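Long-range contact in alpha-1,2-Mannosidase (Trichoderma reesei, PDB 1HCU), which probably trims alpha-1,2-linked mannose residues from N-linked high-mannose glycans, as a calcium-dependent glycosidase of family 47: residues Pro352-Val358 with Phe381-Tyr387. Sequence-based numbering, arbitrary orientation.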
loop_
_atom_site.group_PDB
_atom_site.type_symbol
_atom_site.label_atom_id
_atom_site.label_comp_id
_atom_site.label_asym_id
_atom_site.label_seq_id
_atom_site.Cartn_x
_atom_site.Cartn_y
_atom_site.Cartn_z
ATOM N N PRO A 352 4.677 -15.785 -3.278
ATOM C CA PRO A 352 3.279 -16.231 -3.291
ATOM C C PRO A 352 2.344 -15.235 -2.610
ATOM O O PRO A 352 2.784 -14.397 -1.832
ATOM C CB PRO A 352 3.338 -17.564 -2.551
ATOM C CG PRO A 352 4.408 -17.319 -1.532
ATOM C CD PRO A 352 5.474 -16.580 -2.323
ATOM N N GLU A 353 1.057 -15.338 -2.919
ATOM C CA GLU A 353 0.035 -14.460 -2.353
ATOM C C GLU A 353 -0.177 -14.814 -0.887
ATOM O O GLU A 353 -0.360 -13.942 -0.031
ATOM C CB GLU A 353 -1.266 -14.649 -3.120
ATOM C CG GLU A 353 -1.894 -13.366 -3.572
ATOM C CD GLU A 353 -2.631 -12.690 -2.466
ATOM O OE1 GLU A 353 -3.207 -13.425 -1.643
ATOM O OE2 GLU A 353 -2.654 -11.448 -2.423
ATOM N N GLY A 354 -0.150 -16.112 -0.618
ATOM C CA GLY A 354 -0.317 -16.601 0.729
ATOM C C GLY A 354 0.591 -17.795 0.941
ATOM O O GLY A 354 0.737 -18.625 0.043
ATOM N N PHE A 355 1.213 -17.869 2.115
ATOM C CA PHE A 355 2.099 -18.973 2.449
ATOM C C PHE A 355 2.010 -19.267 3.941
ATOM O O PHE A 355 1.533 -18.438 4.717
ATOM C CB PHE A 355 3.553 -18.656 2.046
ATOM C CG PHE A 355 4.165 -17.497 2.796
ATOM C CD1 PHE A 355 4.833 -17.694 4.001
ATOM C CD2 PHE A 355 4.064 -16.202 2.291
ATOM C CE1 PHE A 355 5.395 -16.620 4.693
ATOM C CE2 PHE A 355 4.622 -15.121 2.977
ATOM C CZ PHE A 355 5.290 -15.331 4.179
ATOM N N ALA A 356 2.470 -20.451 4.338
ATOM C CA ALA A 356 2.415 -20.843 5.743
ATOM C C ALA A 356 3.621 -21.681 6.181
ATOM O O ALA A 356 4.412 -22.136 5.359
ATOM C CB ALA A 356 1.119 -21.606 6.009
ATOM N N TRP A 357 3.755 -21.885 7.484
ATOM C CA TRP A 357 4.876 -22.655 7.996
ATOM C C TRP A 357 4.506 -23.283 9.331
ATOM O O TRP A 357 3.350 -23.233 9.751
ATOM C CB TRP A 357 6.097 -21.739 8.150
ATOM C CG TRP A 357 5.879 -20.595 9.106
ATOM C CD1 TRP A 357 6.277 -20.530 10.410
ATOM C CD2 TRP A 357 5.168 -19.375 8.845
ATOM N NE1 TRP A 357 5.858 -19.351 10.978
ATOM C CE2 TRP A 357 5.175 -18.623 10.040
ATOM C CE3 TRP A 357 4.525 -18.844 7.717
ATOM C CZ2 TRP A 357 4.562 -17.367 10.142
ATOM C CZ3 TRP A 357 3.911 -17.589 7.821
ATOM C CH2 TRP A 357 3.936 -16.870 9.022
ATOM N N VAL A 358 5.484 -23.897 9.983
ATOM C CA VAL A 358 5.261 -24.505 11.283
ATOM C C VAL A 358 6.036 -23.649 12.281
ATOM O O VAL A 358 7.251 -23.483 12.146
ATOM C CB VAL A 358 5.794 -25.953 11.332
ATOM C CG1 VAL A 358 5.509 -26.560 12.693
ATOM C CG2 VAL A 358 5.145 -26.797 10.238
ATOM N N PHE A 381 8.815 -22.600 4.101
ATOM C CA PHE A 381 7.405 -22.225 3.998
ATOM C C PHE A 381 6.750 -23.006 2.867
ATOM O O PHE A 381 7.436 -23.593 2.034
ATOM C CB PHE A 381 7.287 -20.712 3.718
ATOM C CG PHE A 381 7.710 -20.305 2.315
ATOM C CD1 PHE A 381 6.780 -20.247 1.277
ATOM C CD2 PHE A 381 9.040 -20.000 2.032
ATOM C CE1 PHE A 381 7.168 -19.887 -0.027
ATOM C CE2 PHE A 381 9.442 -19.643 0.743
ATOM C CZ PHE A 381 8.504 -19.585 -0.293
ATOM N N TRP A 382 5.425 -23.055 2.855
ATOM C CA TRP A 382 4.734 -23.697 1.748
ATOM C C TRP A 382 3.677 -22.717 1.260
ATOM O O TRP A 382 3.247 -21.829 1.999
ATOM C CB TRP A 382 4.135 -25.050 2.147
ATOM C CG TRP A 382 3.059 -25.029 3.149
ATOM C CD1 TRP A 382 1.725 -24.857 2.920
ATOM C CD2 TRP A 382 3.203 -25.263 4.551
ATOM N NE1 TRP A 382 1.025 -24.980 4.094
ATOM C CE2 TRP A 382 1.904 -25.229 5.113
ATOM C CE3 TRP A 382 4.302 -25.504 5.387
ATOM C CZ2 TRP A 382 1.671 -25.426 6.477
ATOM C CZ3 TRP A 382 4.076 -25.702 6.744
ATOM C CH2 TRP A 382 2.766 -25.662 7.276
ATOM N N VAL A 383 3.282 -22.862 0.003
ATOM C CA VAL A 383 2.313 -21.963 -0.608
ATOM C C VAL A 383 0.875 -22.378 -0.382
ATOM O O VAL A 383 0.528 -23.544 -0.538
ATOM C CB VAL A 383 2.540 -21.866 -2.130
ATOM C CG1 VAL A 383 1.650 -20.781 -2.725
ATOM C CG2 VAL A 383 4.006 -21.591 -2.416
ATOM N N THR A 384 0.044 -21.401 -0.030
ATOM C CA THR A 384 -1.376 -21.629 0.200
ATOM C C THR A 384 -2.185 -20.888 -0.875
ATOM O O THR A 384 -3.304 -21.278 -1.205
ATOM C CB THR A 384 -1.810 -21.127 1.604
ATOM O OG1 THR A 384 -1.468 -19.748 1.746
ATOM C CG2 THR A 384 -1.117 -21.929 2.709
ATOM N N ALA A 385 -1.601 -19.818 -1.413
ATOM C CA ALA A 385 -2.234 -19.011 -2.457
ATOM C C ALA A 385 -1.110 -18.690 -3.430
ATOM O O ALA A 385 -0.341 -17.753 -3.218
ATOM C CB ALA A 385 -2.807 -17.735 -1.866
ATOM N N PRO A 386 -1.014 -19.466 -4.517
ATOM C CA PRO A 386 -0.006 -19.365 -5.579
ATOM C C PRO A 386 0.035 -18.168 -6.514
ATOM O O PRO A 386 1.094 -17.853 -7.059
ATOM C CB PRO A 386 -0.197 -20.673 -6.346
ATOM C CG PRO A 386 -1.681 -20.880 -6.256
ATOM C CD PRO A 386 -1.988 -20.539 -4.815
ATOM N N TYR A 387 -1.090 -17.493 -6.714
ATOM C CA TYR A 387 -1.078 -16.372 -7.644
ATOM C C TYR A 387 -0.320 -15.127 -7.201
ATOM O O TYR A 387 0.043 -14.966 -6.030
ATOM C CB TYR A 387 -2.509 -15.988 -8.037
ATOM C CG TYR A 387 -3.429 -15.722 -6.874
ATOM C CD1 TYR A 387 -4.118 -16.763 -6.242
ATOM C CD2 TYR A 387 -3.605 -14.427 -6.391
ATOM C CE1 TYR A 387 -4.962 -16.513 -5.151
ATOM C CE2 TYR A 387 -4.441 -14.169 -5.305
ATOM C CZ TYR A 387 -5.110 -15.212 -4.694
ATOM O OH TYR A 387 -5.906 -14.944 -3.613
#
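Trp382 lays its indole flat against the backbone of Ala356 and Trp357: Ala356 O sits over one face, 3.4 Å from Trp382 CD2, and Trp357 CA lies 3.4 Å from Trp382 CZ3. A chi1 of 65°, which sets CG between its own backbone N and carbonyl carbon, swings the ring over the partner strand. The methyl of Ala356 meets the five-membered ring off-centre in a CH-pi contact, while Val358 CG2 reaches the six-membered ring at its edge, in plane. Replacing the indole with the methyl of an alanine would probably leave the Ala356 methyl and Val358 CG2 without their aromatic partner and bare this run of backbone. Beneath the indole, paired backbone bonds join Ala356 and Trp382 in antiparallel register. Farther along, a classic beta bulge sets Thr384 and Ala385 opposite Gly354, whose O accepts both their amides (2.9 Å from Thr384 N) from the same side of its carbonyl plane.

At the other end, Glu353, a predicted proton donor, places CB over the face of the Tyr387 ring, 4.1 Å from the centroid. Its OE2 forms a salt bridge with Arg391, and Glu393, also a predicted active-site residue, is about 7 Å away between side chains. On the face away from the Trp382 indole, Phe381 packs across Phe355 CB, its CD1 3.7 Å away, and both side chains touch Thr342 of helix 326-344. In the sheet, strand 354-356 lies between strands 382-383 and 300-306, pairing antiparallel with each.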